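Local coordinates for alpha-galactosidase 1 (Saccharomyces cerevisiae, PDB 3LRK), which hydrolyses terminal, non-reducing alpha-D-galactose residues from alpha-galactosides such as galactose oligosaccharides, galactomannans and galactolipids, at residues N361-R367 with T455-G461. The protein carries 1 engineered substitution. Numbering follows the deposited sequence.
Sequences NGGSVSR and TTVPAHG
A single buried side chain, Asn361 (chi1 t), ties together two loops that each cross from one sheet to another. Asn361 OD1 accepts from Gly363 N (3.1 Å), an Asx turn, while Asn361 ND2 donates to Val365 O (3.0 Å) and, across the contact, to Val457 O (2.8 Å), with a weak bond to Pro458 O (3.1 Å). Residues 458-461 form a type II beta turn: after Ala459 at phi/psi -53/133, His460 takes the left-handed conformation (54/32) its third position requires. The segments run antiparallel: Arg367 and Val457 make a hydrogen-bonded pair (Arg367 N to Val457 O 3.0 Å, Val457 N to Arg367 O 2.8 Å), and at the other end Asn361 N reaches Gly461 O at 2.9 Å. Between them His460 N donates to Gly363 O (3.3 Å), and a water bridges Gly362 O and His460 NE2. His460 also bonds Glu275 through ND1 and stacks on Phe214. In the C-terminal beta-sandwich domain, strands 355-361 and 461-469 are antiparallel neighbours, and beyond the loops 367-371 pairs antiparallel with 453-457.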
ATOM      1  N   ASN A 361      18.394  11.454 -23.150  1.00 26.33           N
ATOM      2  CA  ASN A 361      19.510  11.739 -22.260  1.00 26.51           C
ATOM      3  C   ASN A 361      19.088  12.671 -21.126  1.00 26.69           C
ATOM      4  O   ASN A 361      19.176  13.895 -21.242  1.00 26.94           O
ATOM      5  CB  ASN A 361      20.692  12.335 -23.048  1.00 26.42           C
ATOM      6  CG  ASN A 361      21.905  12.618 -22.175  1.00 26.62           C
ATOM      7  OD1 ASN A 361      22.004  12.143 -21.041  1.00 27.68           O
ATOM      8  ND2 ASN A 361      22.834  13.407 -22.698  1.00 28.25           N
ATOM      9  N   GLY A 362      18.643  12.086 -20.024  1.00 26.80           N
ATOM     10  CA  GLY A 362      18.267  12.868 -18.848  1.00 27.34           C
ATOM     11  C   GLY A 362      19.439  13.224 -17.950  1.00 27.42           C
ATOM     12  O   GLY A 362      19.242  13.789 -16.876  1.00 27.44           O
ATOM     13  N   GLY A 363      20.654  12.888 -18.384  1.00 27.98           N
ATOM     14  CA  GLY A 363      21.877  13.226 -17.648  1.00 28.15           C
ATOM     15  C   GLY A 363      22.299  14.674 -17.854  1.00 28.89           C
ATOM     16  O   GLY A 363      21.778  15.363 -18.729  1.00 28.97           O
ATOM     17  N   SER A 364      23.249  15.132 -17.040  1.00 29.74           N
ATOM     18  CA  SER A 364      23.641  16.551 -16.996  1.00 30.29           C
ATOM     19  C   SER A 364      24.649  16.974 -18.081  1.00 30.69           C
ATOM     20  O   SER A 364      24.897  18.168 -18.289  1.00 30.42           O
ATOM     21  CB  SER A 364      24.201  16.886 -15.612  1.00 30.26           C
ATOM     22  OG  SER A 364      25.381  16.131 -15.360  1.00 30.49           O
ATOM     23  N   VAL A 365      25.225  15.996 -18.770  1.00 31.52           N
ATOM     24  CA  VAL A 365      26.224  16.271 -19.799  1.00 32.48           C
ATOM     25  C   VAL A 365      25.822  15.591 -21.099  1.00 32.72           C
ATOM     26  O   VAL A 365      25.083  14.602 -21.093  1.00 32.65           O
ATOM     27  CB  VAL A 365      27.654  15.792 -19.374  1.00 32.41           C
ATOM     28  CG1 VAL A 365      28.703  16.341 -20.319  1.00 34.25           C
ATOM     29  CG2 VAL A 365      27.982  16.230 -17.964  1.00 32.58           C
ATOM     30  N   SER A 366      26.309  16.142 -22.207  1.00 33.28           N
ATOM     31  CA  SER A 366      26.183  15.525 -23.518  1.00 33.76           C
ATOM     32  C   SER A 366      26.848  14.159 -23.458  1.00 33.92           C
ATOM     33  O   SER A 366      27.928  14.022 -22.887  1.00 34.16           O
ATOM     34  CB  SER A 366      26.869  16.402 -24.568  1.00 33.77           C
ATOM     35  OG  SER A 366      26.694  15.874 -25.870  1.00 34.79           O
ATOM     36  N   ARG A 367      26.202  13.145 -24.021  1.00 34.19           N
ATOM     37  CA  ARG A 367      26.774  11.803 -24.013  1.00 34.70           C
ATOM     38  C   ARG A 367      26.479  11.055 -25.312  1.00 34.75           C
ATOM     39  O   ARG A 367      25.478  11.333 -25.978  1.00 34.66           O
ATOM     40  CB  ARG A 367      26.291  11.003 -22.797  1.00 34.99           C
ATOM     41  CG  ARG A 367      24.975  10.261 -23.001  1.00 35.46           C
ATOM     42  CD  ARG A 367      24.404   9.713 -21.711  1.00 36.35           C
ATOM     43  NE  ARG A 367      25.216   8.667 -21.090  1.00 35.84           N
ATOM     44  CZ  ARG A 367      25.907   8.824 -19.959  1.00 38.30           C
ATOM     45  NH1 ARG A 367      25.907   9.994 -19.322  1.00 37.72           N
ATOM     46  NH2 ARG A 367      26.605   7.806 -19.460  1.00 39.03           N
ATOM     47  N   THR A 455      24.814   7.845 -31.663  1.00 39.55           N
ATOM     48  CA  THR A 455      24.587   9.290 -31.762  1.00 38.57           C
ATOM     49  C   THR A 455      25.078   9.963 -30.500  1.00 37.59           C
ATOM     50  O   THR A 455      25.243   9.317 -29.473  1.00 37.78           O
ATOM     51  CB  THR A 455      23.090   9.664 -31.896  1.00 38.96           C
ATOM     52  OG1 THR A 455      22.346   8.572 -32.449  1.00 40.81           O
ATOM     53  CG2 THR A 455      22.921  10.920 -32.758  1.00 37.61           C
ATOM     54  N   THR A 456      25.289  11.269 -30.583  1.00 36.45           N
ATOM     55  CA  THR A 456      25.577  12.092 -29.423  1.00 35.39           C
ATOM     56  C   THR A 456      24.304  12.857 -29.079  1.00 34.24           C
ATOM     57  O   THR A 456      23.701  13.488 -29.952  1.00 34.34           O
ATOM     58  CB  THR A 456      26.739  13.069 -29.708  1.00 35.53           C
ATOM     59  OG1 THR A 456      27.931  12.320 -29.969  1.00 36.20           O
ATOM     60  CG2 THR A 456      26.981  14.009 -28.520  1.00 35.78           C
ATOM     61  N   VAL A 457      23.895  12.770 -27.812  1.00 32.83           N
ATOM     62  CA  VAL A 457      22.644  13.383 -27.339  1.00 31.35           C
ATOM     63  C   VAL A 457      22.957  14.440 -26.279  1.00 30.59           C
ATOM     64  O   VAL A 457      23.617  14.140 -25.281  1.00 29.96           O
ATOM     65  CB  VAL A 457      21.641  12.323 -26.786  1.00 31.10           C
ATOM     66  CG1 VAL A 457      20.294  12.963 -26.484  1.00 30.75           C
ATOM     67  CG2 VAL A 457      21.446  11.179 -27.779  1.00 30.19           C
ATOM     68  N   PRO A 458      22.492  15.686 -26.500  1.00 29.90           N
ATOM     69  CA  PRO A 458      22.741  16.771 -25.554  1.00 29.56           C
ATOM     70  C   PRO A 458      22.148  16.495 -24.170  1.00 29.08           C
ATOM     71  O   PRO A 458      21.199  15.709 -24.037  1.00 28.85           O
ATOM     72  CB  PRO A 458      22.045  17.980 -26.195  1.00 29.55           C
ATOM     73  CG  PRO A 458      21.828  17.619 -27.615  1.00 30.11           C
ATOM     74  CD  PRO A 458      21.709  16.131 -27.666  1.00 29.83           C
ATOM     75  N   ALA A 459      22.716  17.139 -23.151  1.00 28.41           N
ATOM     76  CA  ALA A 459      22.179  17.085 -21.791  1.00 27.62           C
ATOM     77  C   ALA A 459      20.696  17.456 -21.770  1.00 27.20           C
ATOM     78  O   ALA A 459      20.294  18.455 -22.384  1.00 26.95           O
ATOM     79  CB  ALA A 459      22.959  18.016 -20.888  1.00 27.62           C
ATOM     80  N   HIS A 460      19.892  16.652 -21.067  1.00 26.73           N
ATOM     81  CA  HIS A 460      18.432  16.853 -20.993  1.00 26.25           C
ATOM     82  C   HIS A 460      17.784  16.921 -22.378  1.00 26.16           C
ATOM     83  O   HIS A 460      16.791  17.619 -22.580  1.00 26.54           O
ATOM     84  CB  HIS A 460      18.089  18.119 -20.183  1.00 25.98           C
ATOM     85  CG  HIS A 460      18.342  17.997 -18.713  1.00 26.01           C
ATOM     86  ND1 HIS A 460      17.838  18.896 -17.798  1.00 24.56           N
ATOM     87  CD2 HIS A 460      19.032  17.078 -17.995  1.00 26.09           C
ATOM     88  CE1 HIS A 460      18.215  18.543 -16.582  1.00 24.88           C
ATOM     89  NE2 HIS A 460      18.935  17.441 -16.672  1.00 25.65           N
ATOM     90  N   GLY A 461      18.349  16.187 -23.330  1.00 26.29           N
ATOM     91  CA  GLY A 461      17.882  16.216 -24.709  1.00 25.85           C
ATOM     92  C   GLY A 461      17.539  14.854 -25.269  1.00 26.12           C
ATOM     93  O   GLY A 461      17.517  13.846 -24.542  1.00 25.94           O
TER
HETATM   94  O   HOH W   1      20.350  15.545 -15.161  1.00 32.50           O